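Local coordinates for protein YlmD (Geobacillus stearothermophilus, PDB 6T1B) that phosphorolyses adenosine, inosine and S-methyl-5'-thioadenosine to the free base and a ribose 1-phosphate, and also deaminates adenosine, using a catalytic zinc ion, at residues Pro128-Leu141 with Thr261-Glu273. Numbering follows the deposited sequence.
With NOS (inosine), chain B.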
# COMPACT_ATOMS: atom_id res chain seq x y z
N PRO A 128 0.15 2.80 1.63
CA PRO A 128 -0.33 1.42 1.42
C PRO A 128 -1.48 1.13 2.37
O PRO A 128 -1.33 1.28 3.60
CB PRO A 128 0.91 0.57 1.72
CG PRO A 128 1.71 1.37 2.70
CD PRO A 128 1.29 2.84 2.57
N ILE A 129 -2.62 0.74 1.84
CA ILE A 129 -3.80 0.48 2.65
C ILE A 129 -4.11 -1.01 2.54
O ILE A 129 -4.43 -1.51 1.46
CB ILE A 129 -5.00 1.34 2.22
CG1 ILE A 129 -4.66 2.82 2.09
CG2 ILE A 129 -6.10 1.16 3.27
CD1 ILE A 129 -5.80 3.64 1.58
N TYR A 130 -3.97 -1.72 3.66
CA TYR A 130 -4.20 -3.15 3.73
C TYR A 130 -5.59 -3.39 4.32
O TYR A 130 -5.94 -2.80 5.34
CB TYR A 130 -3.18 -3.81 4.67
CG TYR A 130 -1.70 -3.61 4.35
CD1 TYR A 130 -1.08 -2.39 4.57
CD2 TYR A 130 -0.91 -4.67 3.90
CE1 TYR A 130 0.28 -2.21 4.31
CE2 TYR A 130 0.43 -4.51 3.65
CZ TYR A 130 1.02 -3.27 3.85
OH TYR A 130 2.38 -3.09 3.63
N PHE A 131 -6.34 -4.33 3.72
CA PHE A 131 -7.69 -4.64 4.14
C PHE A 131 -7.80 -6.13 4.44
O PHE A 131 -7.23 -6.96 3.70
CB PHE A 131 -8.68 -4.34 3.02
CG PHE A 131 -8.76 -2.90 2.59
CD1 PHE A 131 -7.82 -2.35 1.74
CD2 PHE A 131 -9.82 -2.12 2.97
CE1 PHE A 131 -7.96 -1.04 1.32
CE2 PHE A 131 -9.94 -0.81 2.57
CZ PHE A 131 -9.02 -0.28 1.74
N VAL A 132 -8.56 -6.48 5.45
CA VAL A 132 -8.85 -7.88 5.72
C VAL A 132 -10.25 -7.97 6.27
O VAL A 132 -10.69 -7.13 7.07
CB VAL A 132 -7.80 -8.51 6.67
CG1 VAL A 132 -7.83 -7.89 8.05
CG2 VAL A 132 -7.96 -10.03 6.72
N ALA A 133 -10.98 -8.98 5.83
CA ALA A 133 -12.21 -9.41 6.48
C ALA A 133 -11.94 -10.85 6.89
O ALA A 133 -12.16 -11.80 6.09
CB ALA A 133 -13.41 -9.28 5.55
N PRO A 134 -11.46 -11.09 8.12
CA PRO A 134 -10.97 -12.44 8.46
C PRO A 134 -12.02 -13.52 8.37
O PRO A 134 -11.73 -14.64 7.96
CB PRO A 134 -10.46 -12.28 9.90
CG PRO A 134 -10.19 -10.85 10.06
CD PRO A 134 -11.19 -10.12 9.20
N SER A 135 -13.25 -13.21 8.78
CA SER A 135 -14.29 -14.23 8.76
C SER A 135 -14.51 -14.71 7.33
O SER A 135 -14.63 -15.92 7.08
CB SER A 135 -15.57 -13.67 9.38
OG SER A 135 -16.10 -12.60 8.62
N ALA A 136 -14.52 -13.78 6.38
CA ALA A 136 -14.87 -14.07 4.99
C ALA A 136 -13.67 -14.44 4.14
O ALA A 136 -13.84 -14.73 2.95
CB ALA A 136 -15.58 -12.88 4.38
N GLY A 137 -12.46 -14.39 4.67
CA GLY A 137 -11.30 -14.75 3.88
C GLY A 137 -10.97 -13.77 2.78
O GLY A 137 -10.35 -14.16 1.78
N LEU A 138 -11.28 -12.48 2.95
CA LEU A 138 -10.94 -11.45 1.98
C LEU A 138 -9.70 -10.71 2.45
O LEU A 138 -9.57 -10.39 3.65
CB LEU A 138 -12.07 -10.41 1.85
CG LEU A 138 -13.17 -10.77 0.87
CD1 LEU A 138 -14.46 -10.04 1.17
CD2 LEU A 138 -12.68 -10.46 -0.54
N VAL A 139 -8.81 -10.43 1.51
CA VAL A 139 -7.72 -9.51 1.75
C VAL A 139 -7.70 -8.53 0.59
O VAL A 139 -8.07 -8.87 -0.55
CB VAL A 139 -6.34 -10.21 1.89
CG1 VAL A 139 -6.31 -11.09 3.13
CG2 VAL A 139 -5.97 -10.99 0.62
N GLY A 140 -7.22 -7.31 0.86
CA GLY A 140 -7.12 -6.31 -0.18
C GLY A 140 -5.93 -5.41 0.08
O GLY A 140 -5.44 -5.31 1.22
N LEU A 141 -5.50 -4.73 -0.98
CA LEU A 141 -4.38 -3.82 -0.86
C LEU A 141 -4.56 -2.72 -1.88
O LEU A 141 -4.79 -2.98 -3.07
CB LEU A 141 -3.06 -4.58 -1.11
CG LEU A 141 -1.76 -3.81 -1.00
CD1 LEU A 141 -1.59 -3.10 0.32
CD2 LEU A 141 -0.60 -4.80 -1.25
N THR A 261 14.68 6.52 -7.22
CA THR A 261 14.82 5.66 -6.07
C THR A 261 14.09 4.35 -6.34
O THR A 261 13.40 4.18 -7.35
CB THR A 261 14.31 6.36 -4.80
OG1 THR A 261 14.77 5.64 -3.65
CG2 THR A 261 12.81 6.52 -4.81
N GLY A 262 14.26 3.41 -5.40
CA GLY A 262 13.61 2.13 -5.49
C GLY A 262 12.18 2.19 -4.99
O GLY A 262 11.61 3.23 -4.67
N ARG A 263 11.58 1.01 -4.95
CA ARG A 263 10.27 0.80 -4.37
C ARG A 263 10.29 -0.35 -3.38
O ARG A 263 10.90 -1.40 -3.62
CB ARG A 263 9.24 0.46 -5.45
CG ARG A 263 9.06 1.52 -6.51
CD ARG A 263 8.38 2.74 -5.95
NE ARG A 263 8.13 3.76 -6.96
CZ ARG A 263 8.94 4.79 -7.20
NH1 ARG A 263 10.05 4.96 -6.50
NH2 ARG A 263 8.64 5.67 -8.15
N MET A 264 9.62 -0.13 -2.25
CA MET A 264 9.28 -1.22 -1.36
C MET A 264 8.06 -1.95 -1.93
O MET A 264 7.30 -1.40 -2.72
CB MET A 264 8.92 -0.71 0.02
CG MET A 264 10.03 -0.01 0.80
SD MET A 264 10.29 1.73 0.43
CE MET A 264 8.83 2.48 1.16
N LEU A 265 7.87 -3.20 -1.50
CA LEU A 265 6.68 -3.95 -1.85
C LEU A 265 5.83 -4.08 -0.58
O LEU A 265 6.33 -4.54 0.45
CB LEU A 265 7.02 -5.35 -2.31
CG LEU A 265 5.93 -6.10 -3.06
CD1 LEU A 265 5.85 -5.56 -4.50
CD2 LEU A 265 6.15 -7.59 -3.01
N ALA A 266 4.58 -3.68 -0.69
CA ALA A 266 3.55 -4.04 0.28
C ALA A 266 2.87 -5.30 -0.24
O ALA A 266 2.65 -5.45 -1.45
CB ALA A 266 2.50 -2.94 0.39
N PHE A 267 2.55 -6.21 0.67
CA PHE A 267 2.01 -7.48 0.23
C PHE A 267 1.00 -7.98 1.24
O PHE A 267 1.10 -7.69 2.45
CB PHE A 267 3.10 -8.52 -0.01
CG PHE A 267 4.05 -8.67 1.15
CD1 PHE A 267 3.78 -9.56 2.18
CD2 PHE A 267 5.20 -7.90 1.21
CE1 PHE A 267 4.66 -9.68 3.24
CE2 PHE A 267 6.07 -8.04 2.28
CZ PHE A 267 5.79 -8.90 3.30
N ILE A 268 0.00 -8.69 0.74
CA ILE A 268 -0.92 -9.41 1.62
C ILE A 268 -1.47 -10.62 0.88
O ILE A 268 -1.84 -10.55 -0.30
CB ILE A 268 -2.04 -8.48 2.15
CG1 ILE A 268 -2.91 -9.18 3.19
CG2 ILE A 268 -2.93 -7.95 1.01
CD1 ILE A 268 -3.83 -8.23 3.97
N GLY A 269 -1.59 -11.73 1.60
CA GLY A 269 -2.14 -12.96 1.05
C GLY A 269 -2.37 -13.95 2.17
O GLY A 269 -1.94 -13.73 3.31
N ARG A 270 -3.06 -15.03 1.84
CA ARG A 270 -3.28 -16.12 2.78
C ARG A 270 -2.64 -17.38 2.24
O ARG A 270 -2.71 -17.65 1.04
CB ARG A 270 -4.77 -16.31 3.03
CG ARG A 270 -5.35 -15.14 3.77
CD ARG A 270 -6.78 -15.35 4.19
NE ARG A 270 -7.66 -15.58 3.05
CZ ARG A 270 -8.21 -16.76 2.75
NH1 ARG A 270 -7.97 -17.82 3.50
NH2 ARG A 270 -9.01 -16.87 1.70
N ARG A 271 -2.02 -18.14 3.14
CA ARG A 271 -1.37 -19.38 2.73
C ARG A 271 -2.40 -20.46 2.44
O ARG A 271 -3.40 -20.59 3.15
CB ARG A 271 -0.44 -19.86 3.84
CG ARG A 271 0.67 -18.91 4.18
CD ARG A 271 1.70 -19.60 5.09
NE ARG A 271 2.71 -18.63 5.49
CZ ARG A 271 3.72 -18.23 4.72
NH1 ARG A 271 3.88 -18.76 3.52
NH2 ARG A 271 4.58 -17.33 5.17
N GLU A 272 -2.11 -21.27 1.42
CA GLU A 272 -2.87 -22.45 1.06
C GLU A 272 -2.23 -23.65 1.75
O GLU A 272 -1.03 -23.90 1.57
CB GLU A 272 -2.77 -22.62 -0.45
CG GLU A 272 -4.02 -23.06 -1.16
CD GLU A 272 -3.90 -22.89 -2.66
OE1 GLU A 272 -2.77 -22.59 -3.14
OE2 GLU A 272 -4.92 -23.03 -3.37
N GLU A 273 -3.01 -24.39 2.54
CA GLU A 273 -2.48 -25.54 3.27
C GLU A 273 -2.28 -26.76 2.35
O GLU A 273 -1.31 -27.50 2.47
CB GLU A 273 -3.40 -25.95 4.43
CG GLU A 273 -3.86 -24.82 5.37
CD GLU A 273 -2.72 -23.90 5.81
OE1 GLU A 273 -3.01 -22.72 6.11
OE2 GLU A 273 -1.56 -24.35 5.85
N9 NOS B . 6.40 1.88 -10.29
C4 NOS B . 5.73 0.72 -10.16
N3 NOS B . 4.32 0.38 -9.87
C2 NOS B . 3.91 -0.99 -9.84
N1 NOS B . 4.85 -2.06 -10.08
C6 NOS B . 6.21 -1.79 -10.36
O6 NOS B . 6.94 -2.73 -10.55
C5 NOS B . 6.62 -0.31 -10.39
N7 NOS B . 7.78 0.23 -10.59
C8 NOS B . 7.67 1.55 -10.55
C5' NOS B . 3.87 3.30 -7.12
O5' NOS B . 4.08 3.95 -5.87
C4' NOS B . 4.52 4.06 -8.25
O4' NOS B . 5.71 3.33 -8.65
C1' NOS B . 5.72 3.16 -10.05
C2' NOS B . 4.27 3.28 -10.52
O2' NOS B . 4.22 3.77 -11.85
C3' NOS B . 3.67 4.26 -9.51
O3' NOS B . 3.85 5.60 -9.98
O HOH W 1 -7.68 -14.06 0.57
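I268 and V139 lie alongside each other, their side chains running in opposing senses, CG1 of I268 lying 3.8 Å from CB of V139, where two beta-sheets pack face to face. The hairpin strands 128-133 and 138-141 belong to one sheet; strand 264-269 belongs to the other. With CG1 anti to the backbone N (chi1 -173°), I268 stretches across the interface until CD1 reaches F131 O, while its CG2 branch lies against G140 O and CB of L141. Beside it the Y130 ring carries CD1 of L141 over the centre of one face and meets F267 O in plane at its edge, CE2 to O 3.5 Å. Its hydroxyl passes A266, OH to CB 3.2 Å, and hydrogen-bonds G27 O of strand 25-29. At the end of the hairpin, where G137 and L138 both face A133 in a G1 beta bulge, the R270 guanidinium lays one face, toward its rim, over CA of G137 and makes weak bonds to G137 O from NE and NH2.

At the other end R263 points NE almost straight at O4' of inosine (3.0 Å, 175°), its NH1 held by G262 O. Were this arginine replaced by alanine, the ribose ring oxygen would probably be left without this donor and nucleoside binding weakened. The chemistry thus divides: apolar side chains join the sheets, R270 adds weak bonds at the hairpin end, and the straight bond of R263 serves the substrate.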